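Local atomic coordinates of beta-N-acetylhexosaminidase (Bacteroides fragilis, PDB entry 4PYS), a protein that probably removes terminal beta-linked N-acetylhexosamine residues from glycans and glycoconjugates by hydrolysis. Residues Y181-L184 with T185-A189; L267-L270 with K271-D275; A328-L331 with K332-R336. All coordinates share one frame; numbering follows the deposited sequence.

Interaction 1 (Y181-L184 with T185-A189); sequences YPFL and TRIGA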
loop_
_atom_site.group_PDB
_atom_site.type_symbol
_atom_site.label_atom_id
_atom_site.label_comp_id
_atom_site.label_asym_id
_atom_site.label_seq_id
_atom_site.Cartn_x
_atom_site.Cartn_y
_atom_site.Cartn_z
ATOM N N TYR A 181 8.785 24.992 -2.529
ATOM C CA TYR A 181 9.725 24.985 -1.420
ATOM C C TYR A 181 10.856 23.999 -1.705
ATOM O O TYR A 181 10.858 22.873 -1.190
ATOM C CB TYR A 181 9.015 24.635 -0.109
ATOM C CG TYR A 181 7.863 25.553 0.252
ATOM C CD1 TYR A 181 8.079 26.893 0.549
ATOM C CD2 TYR A 181 6.559 25.069 0.316
ATOM C CE1 TYR A 181 7.028 27.731 0.894
ATOM C CE2 TYR A 181 5.503 25.894 0.659
ATOM C CZ TYR A 181 5.742 27.226 0.940
ATOM O OH TYR A 181 4.692 28.048 1.280
ATOM N N PRO A 182 11.815 24.422 -2.546
ATOM C CA PRO A 182 12.909 23.574 -3.034
ATOM C C PRO A 182 13.764 22.979 -1.922
ATOM O O PRO A 182 14.278 21.877 -2.102
ATOM C CB PRO A 182 13.746 24.536 -3.883
ATOM C CG PRO A 182 12.791 25.595 -4.310
ATOM C CD PRO A 182 11.862 25.770 -3.141
ATOM N N PHE A 183 13.902 23.673 -0.798
ATOM C CA PHE A 183 14.767 23.200 0.277
ATOM C C PHE A 183 14.252 21.924 0.945
ATOM O O PHE A 183 15.022 21.215 1.590
ATOM C CB PHE A 183 14.976 24.281 1.336
ATOM C CG PHE A 183 15.812 25.451 0.860
ATOM C CD1 PHE A 183 16.600 25.344 -0.280
ATOM C CD2 PHE A 183 15.802 26.646 1.553
ATOM C CE1 PHE A 183 17.372 26.415 -0.724
ATOM C CE2 PHE A 183 16.574 27.731 1.119
ATOM C CZ PHE A 183 17.356 27.610 -0.021
ATOM N N LEU A 184 12.958 21.642 0.813
ATOM C CA LEU A 184 12.399 20.446 1.448
ATOM C C LEU A 184 13.152 19.205 0.977
ATOM O O LEU A 184 13.441 18.323 1.774
ATOM C CB LEU A 184 10.891 20.310 1.203
ATOM C CG LEU A 184 9.968 21.246 1.989
ATOM C CD1 LEU A 184 8.534 21.082 1.522
ATOM C CD2 LEU A 184 10.083 21.004 3.484
ATOM N N THR A 185 13.494 19.153 -0.309
ATOM C CA THR A 185 14.280 18.031 -0.832
ATOM C C THR A 185 15.771 18.342 -0.892
ATOM O O THR A 185 16.592 17.501 -0.534
ATOM C CB THR A 185 13.808 17.573 -2.221
ATOM O OG1 THR A 185 13.572 18.718 -3.057
ATOM C CG2 THR A 185 12.531 16.745 -2.106
ATOM N N ARG A 186 16.126 19.548 -1.334
ATOM C CA ARG A 186 17.533 19.887 -1.501
ATOM C C ARG A 186 18.307 19.801 -0.188
ATOM O O ARG A 186 19.496 19.476 -0.177
ATOM C CB ARG A 186 17.689 21.274 -2.144
ATOM C CG ARG A 186 17.340 21.283 -3.624
ATOM C CD ARG A 186 17.073 22.688 -4.153
ATOM N NE ARG A 186 18.230 23.565 -4.027
ATOM C CZ ARG A 186 18.382 24.691 -4.715
ATOM N NH1 ARG A 186 19.465 25.432 -4.545
ATOM N NH2 ARG A 186 17.454 25.071 -5.584
ATOM N N ILE A 187 17.629 20.088 0.915
ATOM C CA ILE A 187 18.229 19.943 2.232
ATOM C C ILE A 187 17.659 18.711 2.926
ATOM O O ILE A 187 18.398 17.863 3.433
ATOM C CB ILE A 187 17.951 21.176 3.103
ATOM C CG1 ILE A 187 18.608 22.415 2.487
ATOM C CG2 ILE A 187 18.434 20.953 4.538
ATOM C CD1 ILE A 187 18.648 23.594 3.418
ATOM N N GLY A 188 16.333 18.604 2.925
ATOM C CA GLY A 188 15.656 17.610 3.737
ATOM C C GLY A 188 15.813 16.164 3.309
ATOM O O GLY A 188 15.554 15.262 4.100
ATOM N N ALA A 189 16.238 15.925 2.072
ATOM C CA ALA A 189 16.429 14.545 1.607
ATOM C C ALA A 189 17.858 14.043 1.809
ATOM O O ALA A 189 18.205 12.939 1.372
ATOM C CB ALA A 189 16.030 14.415 0.150
HETATM O O HOH W 1 11.277 20.234 -2.415
#

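Interaction 2 (L267-L270 with K271-D275); sequences LIFL and KNVLD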
loop_
_atom_site.group_PDB
_atom_site.type_symbol
_atom_site.label_atom_id
_atom_site.label_comp_id
_atom_site.label_asym_id
_atom_site.label_seq_id
_atom_site.Cartn_x
_atom_site.Cartn_y
_atom_site.Cartn_z
ATOM N N LEU A 267 0.476 26.698 8.721
ATOM C CA LEU A 267 -0.702 26.118 8.076
ATOM C C LEU A 267 -0.727 26.441 6.585
ATOM O O LEU A 267 -0.944 25.560 5.756
ATOM C CB LEU A 267 -1.993 26.590 8.752
ATOM C CG LEU A 267 -2.538 25.623 9.806
ATOM C CD1 LEU A 267 -1.625 25.578 11.026
ATOM C CD2 LEU A 267 -3.963 25.975 10.206
ATOM N N ILE A 268 -0.492 27.710 6.256
ATOM C CA ILE A 268 -0.411 28.136 4.864
ATOM C C ILE A 268 0.681 27.380 4.096
ATOM O O ILE A 268 0.462 26.945 2.964
ATOM C CB ILE A 268 -0.217 29.670 4.766
ATOM C CG1 ILE A 268 -1.503 30.387 5.194
ATOM C CG2 ILE A 268 0.170 30.083 3.358
ATOM C CD1 ILE A 268 -1.290 31.801 5.683
ATOM N N PHE A 269 1.841 27.206 4.723
ATOM C CA PHE A 269 2.924 26.422 4.139
ATOM C C PHE A 269 2.452 25.009 3.821
ATOM O O PHE A 269 2.654 24.501 2.715
ATOM C CB PHE A 269 4.109 26.357 5.111
ATOM C CG PHE A 269 5.319 25.621 4.570
ATOM C CD1 PHE A 269 5.387 24.234 4.602
ATOM C CD2 PHE A 269 6.408 26.327 4.068
ATOM C CE1 PHE A 269 6.501 23.562 4.115
ATOM C CE2 PHE A 269 7.531 25.661 3.588
ATOM C CZ PHE A 269 7.577 24.282 3.607
ATOM N N LEU A 270 1.831 24.369 4.802
ATOM C CA LEU A 270 1.439 22.975 4.644
ATOM C C LEU A 270 0.311 22.831 3.617
ATOM O O LEU A 270 0.265 21.854 2.865
ATOM C CB LEU A 270 1.078 22.370 6.001
ATOM C CG LEU A 270 2.291 22.231 6.928
ATOM C CD1 LEU A 270 1.887 21.822 8.324
ATOM C CD2 LEU A 270 3.287 21.235 6.362
ATOM N N LYS A 271 -0.577 23.818 3.566
ATOM C CA LYS A 271 -1.607 23.846 2.532
ATOM C C LYS A 271 -0.983 23.961 1.137
ATOM O O LYS A 271 -1.391 23.258 0.210
ATOM C CB LYS A 271 -2.598 24.985 2.779
ATOM C CG LYS A 271 -3.566 24.703 3.926
ATOM C CD LYS A 271 -4.496 25.885 4.172
ATOM C CE LYS A 271 -5.526 25.575 5.259
ATOM N NZ LYS A 271 -6.280 26.796 5.704
ATOM N N ASN A 272 0.010 24.839 0.996
ATOM C CA ASN A 272 0.733 24.965 -0.268
ATOM C C ASN A 272 1.379 23.641 -0.679
ATOM O O ASN A 272 1.377 23.277 -1.860
ATOM C CB ASN A 272 1.779 26.082 -0.187
ATOM C CG ASN A 272 1.147 27.468 -0.085
ATOM O OD1 ASN A 272 -0.009 27.662 -0.459
ATOM N ND2 ASN A 272 1.906 28.435 0.425
ATOM N N VAL A 273 1.924 22.921 0.298
ATOM C CA VAL A 273 2.504 21.605 0.028
ATOM C C VAL A 273 1.425 20.640 -0.464
ATOM O O VAL A 273 1.617 19.927 -1.445
ATOM C CB VAL A 273 3.203 21.010 1.270
ATOM C CG1 VAL A 273 3.570 19.544 1.031
ATOM C CG2 VAL A 273 4.441 21.809 1.620
ATOM N N LEU A 274 0.282 20.628 0.208
ATOM C CA LEU A 274 -0.794 19.724 -0.188
ATOM C C LEU A 274 -1.371 20.086 -1.560
ATOM O O LEU A 274 -1.864 19.210 -2.282
ATOM C CB LEU A 274 -1.897 19.692 0.873
ATOM C CG LEU A 274 -1.531 19.001 2.186
ATOM C CD1 LEU A 274 -2.736 18.910 3.061
ATOM C CD2 LEU A 274 -1.002 17.607 1.932
ATOM N N ASP A 275 -1.313 21.366 -1.914
ATOM C CA ASP A 275 -1.713 21.799 -3.251
ATOM C C ASP A 275 -0.905 21.027 -4.298
ATOM O O ASP A 275 -1.469 20.475 -5.241
ATOM C CB ASP A 275 -1.520 23.311 -3.435
ATOM C CG ASP A 275 -2.652 24.131 -2.827
ATOM O OD1 ASP A 275 -3.634 23.533 -2.344
ATOM O OD2 ASP A 275 -2.568 25.380 -2.840
#

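Interaction 3 (A328-L331 with K332-R336); sequences ADYL and KQKGR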
loop_
_atom_site.group_PDB
_atom_site.type_symbol
_atom_site.label_atom_id
_atom_site.label_comp_id
_atom_site.label_asym_id
_atom_site.label_seq_id
_atom_site.Cartn_x
_atom_site.Cartn_y
_atom_site.Cartn_z
ATOM N N ALA A 328 -7.527 18.391 7.015
ATOM C CA ALA A 328 -8.528 17.515 6.431
ATOM C C ALA A 328 -9.605 18.347 5.735
ATOM O O ALA A 328 -10.086 17.982 4.663
ATOM C CB ALA A 328 -9.136 16.623 7.493
ATOM N N ASP A 329 -9.982 19.471 6.339
ATOM C CA ASP A 329 -10.972 20.338 5.707
ATOM C C ASP A 329 -10.442 20.884 4.390
ATOM O O ASP A 329 -11.189 21.025 3.421
ATOM C CB ASP A 329 -11.394 21.480 6.629
ATOM C CG ASP A 329 -12.756 21.247 7.249
ATOM O OD1 ASP A 329 -13.762 21.271 6.505
ATOM O OD2 ASP A 329 -12.819 21.040 8.479
ATOM N N TYR A 330 -9.147 21.184 4.357
ATOM C CA TYR A 330 -8.518 21.650 3.132
ATOM C C TYR A 330 -8.595 20.574 2.051
ATOM O O TYR A 330 -8.935 20.858 0.897
ATOM C CB TYR A 330 -7.059 22.022 3.378
ATOM C CG TYR A 330 -6.472 22.765 2.216
ATOM C CD1 TYR A 330 -6.925 24.038 1.902
ATOM C CD2 TYR A 330 -5.490 22.192 1.411
ATOM C CE1 TYR A 330 -6.416 24.733 0.837
ATOM C CE2 TYR A 330 -4.966 22.892 0.330
ATOM C CZ TYR A 330 -5.441 24.162 0.053
ATOM O OH TYR A 330 -4.945 24.889 -1.008
ATOM N N LEU A 331 -8.267 19.344 2.433
ATOM C CA LEU A 331 -8.350 18.222 1.509
ATOM C C LEU A 331 -9.796 18.032 1.056
ATOM O O LEU A 331 -10.052 17.728 -0.110
ATOM C CB LEU A 331 -7.805 16.949 2.149
ATOM C CG LEU A 331 -6.282 16.879 2.228
ATOM C CD1 LEU A 331 -5.855 15.599 2.910
ATOM C CD2 LEU A 331 -5.688 16.971 0.829
ATOM N N LYS A 332 -10.734 18.244 1.975
ATOM C CA LYS A 332 -12.153 18.106 1.658
ATOM C C LYS A 332 -12.582 19.054 0.538
ATOM O O LYS A 332 -13.308 18.652 -0.374
ATOM C CB LYS A 332 -13.020 18.326 2.901
ATOM C CG LYS A 332 -14.500 18.063 2.662
ATOM C CD LYS A 332 -15.282 18.063 3.957
ATOM C CE LYS A 332 -16.776 18.026 3.685
ATOM N NZ LYS A 332 -17.557 17.987 4.950
ATOM N N GLN A 333 -12.122 20.300 0.589
ATOM C CA GLN A 333 -12.486 21.271 -0.446
ATOM C C GLN A 333 -11.775 20.957 -1.766
ATOM O O GLN A 333 -12.128 21.490 -2.812
ATOM C CB GLN A 333 -12.249 22.719 0.017
ATOM C CG GLN A 333 -10.807 23.221 -0.040
ATOM C CD GLN A 333 -10.642 24.588 0.628
ATOM O OE1 GLN A 333 -11.142 24.817 1.730
ATOM N NE2 GLN A 333 -9.939 25.499 -0.040
ATOM N N LYS A 334 -10.786 20.069 -1.708
ATOM C CA LYS A 334 -10.116 19.571 -2.906
ATOM C C LYS A 334 -10.713 18.255 -3.392
ATOM O O LYS A 334 -10.251 17.682 -4.380
ATOM C CB LYS A 334 -8.631 19.358 -2.635
ATOM C CG LYS A 334 -7.872 20.633 -2.356
ATOM C CD LYS A 334 -6.392 20.356 -2.389
ATOM C CE LYS A 334 -5.657 21.532 -2.975
ATOM N NZ LYS A 334 -6.013 21.816 -4.396
ATOM N N GLY A 335 -11.727 17.766 -2.687
ATOM C CA GLY A 335 -12.371 16.521 -3.071
ATOM C C GLY A 335 -11.611 15.270 -2.676
ATOM O O GLY A 335 -11.846 14.198 -3.240
ATOM N N ARG A 336 -10.710 15.385 -1.704
ATOM C CA ARG A 336 -9.966 14.217 -1.238
ATOM C C ARG A 336 -10.396 13.816 0.168
ATOM O O ARG A 336 -10.996 14.613 0.903
ATOM C CB ARG A 336 -8.461 14.493 -1.254
ATOM C CG ARG A 336 -7.957 15.084 -2.555
ATOM C CD ARG A 336 -8.191 14.155 -3.759
ATOM N NE ARG A 336 -7.749 14.819 -4.983
ATOM C CZ ARG A 336 -6.547 14.658 -5.522
ATOM N NH1 ARG A 336 -5.673 13.828 -4.969
ATOM N NH2 ARG A 336 -6.216 15.323 -6.617
#

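Interaction 1 (Y181-L184 with T185-A189)
Arg-186 reaches back over Pro-182 and Phe-183 because CG sits beside its own backbone N (chi1 -73°) and the chain then bends at CG-CD (chi3 61°). The first torsion runs the aliphatic part past the Pro-182 carbonyl and brings CD to 3.8 Å from Pro-182 CB. The bend turns the guanidinium so that Phe-183 CE1 lies over one of its faces, displaced toward the rim. From the ring's side, Arg-186 NE is near the ring plane, at the edge, and 4.4 Å from Phe-183 CE1. The phenyl group thus offers its edge to the flat cation, which is not the geometry of a cation-pi stack over the ring. Phe-183 also touches Ile-187, through CB against CG1.

The contact belongs to the short helix 183-186 and its exit, which follow strand 173-174 in the TIM-barrel catalytic domain of family 20. Leu-184 faces inward against Ala-233 and Ala-236 of helix 231-236 and against Phe-269.

Arg-186 N donates to Pro-182 O at 3.1 Å, in the carbonyl plane and nearly straight (169° at the hydrogen). Phe-183 O is gripped twice, by Ile-187 N at 2.9 Å from above the carbonyl plane and by Gly-188 N at 3.2 Å. Beside this pair, Gly-188 CA makes a CA-H...O contact of 3.0 Å with Leu-184 O. On another side of the turn one water bridges the chain, 2.9 Å from Tyr-181 O and 2.8 Å from Thr-185 OG1.

Interaction 2 (L267-L270 with K271-D275)
Leu-267 to Leu-270 offer their carbonyl oxygens to the N atoms of Lys-271, Asn-272, Val-273 and Leu-274 in four successive i-to-i+4 hydrogen bonds of 2.8 to 3.0 Å, all within regular alpha-helix. This is the middle of helix 264-280, in the connection from strand 219-223 to strand 285-287 of the TIM-barrel catalytic domain. Its leucines face helix 316-333: Leu-267 rests on Trp-322 and Phe-323, Leu-270 on Phe-323, and Leu-274 on Met-327.

Phe-269 and Val-273 supply the apolar pair one turn apart. With Phe-269 CG anti to the backbone N (chi1 -177°), the ring projects outward from the helix, and Val-273 CG2, one turn on, comes to 3.7 Å from its CE1 and 4.0 Å from its CD1. The methyl approaches the ring at a slant, and it also lies 3.4 Å from Phe-269 O, so it touches both the ring and the backbone of the preceding turn.

Lys-271 takes a different course. Its CG passes 3.3 Å from Leu-267 O, and the rest of the chain runs on extended, carrying the ammonium away from this turn.

On another flank Ile-268 and Asn-272 lie side by side and point the same way. Asn-272 CG stands beside its own backbone N (chi1 -68°), which folds the amide back toward the preceding turn. The amide nitrogen has its hydrogen-bond partner elsewhere, in Tyr-181 OH; Ile-268 O is near it but at a poor angle for a bond. What ND2 does meet here is a methyl group, Ile-268 CG2, at 3.8 Å.

Interaction 3 (A328-L331 with K332-R336)
Tyr-330 spreads its ring across two side chains of the following turn, Gln-333 and Lys-334. With Tyr-330 CG anti to its backbone N (chi1 -168°), the ring projects from the helix surface, inclined slightly toward the C-terminal end. Gln-333 arrives at CD1 and CE1, with NE2 3.7 Å from Tyr-330 CE1. Its amide plane is inclined 43° to the ring, too steep for a parallel stack. Lys-334 arrives at CE2 instead: bent at both chi3 and chi4, its chain brings CE to 3.6 Å from Tyr-330 CE2. The contact is therefore made by the aliphatic methylene, next to the charged end.

Beyond the ring the backbone closes the helix. Leu-331 O is held by two donors from opposite faces of its carbonyl plane, Lys-334 N at 2.9 Å and Arg-336 N, also at 2.9 Å. Gly-335 N in turn donates to Lys-332 O at 2.9 Å. Outside this turn, Lys-332 forms a salt bridge with Asp-354, and the Arg-336 guanidinium binds the carbonyls of Phe-281 and Cys-278, tying the helix exit to the end of helix 264-280. Positive phi at Gly-335 (79°), the 6-to-1 bond from Arg-336 N to Leu-331 O and the 5-to-2 bond from Gly-335 N to Lys-332 O define a Schellman motif, which here ends helix 316-333 and turns the chain into barrel strand 337-341.

Overall arrangement
Interaction 2 lies between the other two, its centre about 15 Å from that of interaction 1 and 12 Å from that of interaction 3. Interactions 1 and 3 do not touch; their nearest atoms are about 10 Å apart. Tyr-181 joins 1 to 2: its ring stacks on Phe-269, and its OH reaches Asn-272 ND2 (2.9 Å). Toward interaction 3, Leu-274 CD1 meets Leu-331 CG at 4.2 Å, and Asp-275 OD1 is paired with Tyr-330 OH at a modelled separation too short to be trusted in detail, with Lys-334 as a weaker, longer ionic partner. The zinc ion, bound by Cys-242, Cys-260, Cys-301 and Cys-304, lies about 9 Å from the Leu-267 side chain in interaction 2.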